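Local coordinates for protein type I modular polyketide synthase (Streptomyces albus subsp. albus, PDB 6IYT) that probably loads an ethylmalonyl-type extender unit from coenzyme A for salinomycin assembly, as an acyltransferase domain of a modular polyketide synthase, at residues D325-H328 with E329-L332. Numbering follows the deposited sequence.
Sequences DPLH and ERIL
L327, from the loop just before helix 328-334 of the acyltransferase domain, and I331, four residues on, face the buried side at the helix's N-terminal end. For I331, chi1 of -73° sets CG1 beside the backbone N, which carries CD1 to within 3.8 Å of L327 CB. Both aliphatic residues suit this inward side: L327 meets F242 of helix 228-245, while I331 touches L241 of that helix and F367 of helix 363-371. The backbone N of I331 donates to L327 O at 2.9 Å. On another side, the imidazole of H328 swings out with CG anti to the backbone N (chi1 -169°), and its flat ring suits stacking with F367. The branched end of L332 packs on the same ring: L332 CD1 lies 3.8 Å from H328 NE2, oblique to the imidazole. E329 has a flexible chain that bends at chi2, folding its carboxylate back over H328 CB with its plane 47° from the imidazole; a water bridges E329 OE2 and D325 O, while D325 OD1 makes its salt bridge with R371. R330's long chain carries its guanidinium from an exposed position to a salt bridge with E245. In place of a direct i to i+4 backbone bond, a second water donates to P326 O and accepts from R330 N, each at 2.9 Å.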
loop_
_atom_site.group_PDB
_atom_site.type_symbol
_atom_site.label_atom_id
_atom_site.label_comp_id
_atom_site.label_asym_id
_atom_site.label_seq_id
_atom_site.Cartn_x
_atom_site.Cartn_y
_atom_site.Cartn_z
ATOM N N ASP A 325 -10.137 18.918 -18.269
ATOM C CA ASP A 325 -9.820 19.391 -19.622
ATOM C C ASP A 325 -9.326 20.846 -19.703
ATOM O O ASP A 325 -8.387 21.135 -20.446
ATOM C CB ASP A 325 -10.963 19.154 -20.593
ATOM C CG ASP A 325 -11.039 17.704 -21.050
ATOM O OD1 ASP A 325 -9.965 17.071 -21.261
ATOM O OD2 ASP A 325 -12.155 17.183 -21.164
ATOM N N PRO A 326 -9.954 21.764 -18.949
ATOM C CA PRO A 326 -9.518 23.143 -19.067
ATOM C C PRO A 326 -8.114 23.344 -18.580
ATOM O O PRO A 326 -7.563 24.441 -18.740
ATOM C CB PRO A 326 -10.501 23.910 -18.184
ATOM C CG PRO A 326 -11.731 23.084 -18.171
ATOM C CD PRO A 326 -11.292 21.656 -18.324
ATOM N N LEU A 327 -7.597 22.382 -17.829
ATOM C CA LEU A 327 -6.255 22.493 -17.268
ATOM C C LEU A 327 -5.171 21.886 -18.138
ATOM O O LEU A 327 -4.017 21.964 -17.803
ATOM C CB LEU A 327 -6.188 21.848 -15.889
ATOM C CG LEU A 327 -7.146 22.432 -14.869
ATOM C CD1 LEU A 327 -6.903 21.792 -13.512
ATOM C CD2 LEU A 327 -7.008 23.941 -14.811
ATOM N N HIS A 328 -5.554 21.308 -19.262
ATOM C CA HIS A 328 -4.644 20.559 -20.117
ATOM C C HIS A 328 -3.372 21.350 -20.443
ATOM O O HIS A 328 -2.253 20.859 -20.261
ATOM C CB HIS A 328 -5.370 20.208 -21.392
ATOM C CG HIS A 328 -4.653 19.225 -22.250
ATOM N ND1 HIS A 328 -5.219 18.693 -23.390
ATOM C CD2 HIS A 328 -3.410 18.700 -22.163
ATOM C CE1 HIS A 328 -4.374 17.835 -23.934
ATOM N NE2 HIS A 328 -3.252 17.855 -23.230
ATOM N N GLU A 329 -3.545 22.530 -21.011
ATOM C CA GLU A 329 -2.399 23.355 -21.444
ATOM C C GLU A 329 -1.455 23.691 -20.267
ATOM O O GLU A 329 -0.215 23.615 -20.390
ATOM C CB GLU A 329 -2.905 24.638 -22.102
ATOM C CG GLU A 329 -3.506 24.409 -23.474
ATOM C CD GLU A 329 -4.802 23.609 -23.438
ATOM O OE1 GLU A 329 -4.949 22.702 -24.305
ATOM O OE2 GLU A 329 -5.663 23.896 -22.559
ATOM N N ARG A 330 -2.043 24.044 -19.143
ATOM C CA ARG A 330 -1.259 24.358 -17.953
ATOM C C ARG A 330 -0.463 23.147 -17.434
ATOM O O ARG A 330 0.652 23.272 -16.984
ATOM C CB ARG A 330 -2.148 24.954 -16.863
ATOM C CG ARG A 330 -2.586 26.353 -17.194
ATOM C CD ARG A 330 -3.727 26.825 -16.322
ATOM N NE ARG A 330 -3.265 27.271 -15.023
ATOM C CZ ARG A 330 -4.073 27.798 -14.113
ATOM N NH1 ARG A 330 -5.353 27.927 -14.375
ATOM N NH2 ARG A 330 -3.585 28.200 -12.955
ATOM N N ILE A 331 -1.087 21.980 -17.500
ATOM C CA ILE A 331 -0.431 20.783 -17.015
ATOM C C ILE A 331 0.785 20.476 -17.879
ATOM O O ILE A 331 1.865 20.184 -17.358
ATOM C CB ILE A 331 -1.400 19.581 -16.963
ATOM C CG1 ILE A 331 -2.392 19.765 -15.802
ATOM C CG2 ILE A 331 -0.632 18.281 -16.832
ATOM C CD1 ILE A 331 -3.680 18.952 -15.945
ATOM N N LEU A 332 0.653 20.622 -19.197
ATOM C CA LEU A 332 1.807 20.359 -20.096
ATOM C C LEU A 332 2.948 21.334 -19.848
ATOM O O LEU A 332 4.111 20.937 -19.812
ATOM C CB LEU A 332 1.398 20.386 -21.560
ATOM C CG LEU A 332 0.355 19.398 -22.045
ATOM C CD1 LEU A 332 0.193 19.487 -23.552
ATOM C CD2 LEU A 332 0.706 17.953 -21.645
HETATM O O HOH W 1 -8.186 22.895 -22.616
HETATM O O HOH W 2 -4.794 25.069 -19.187
#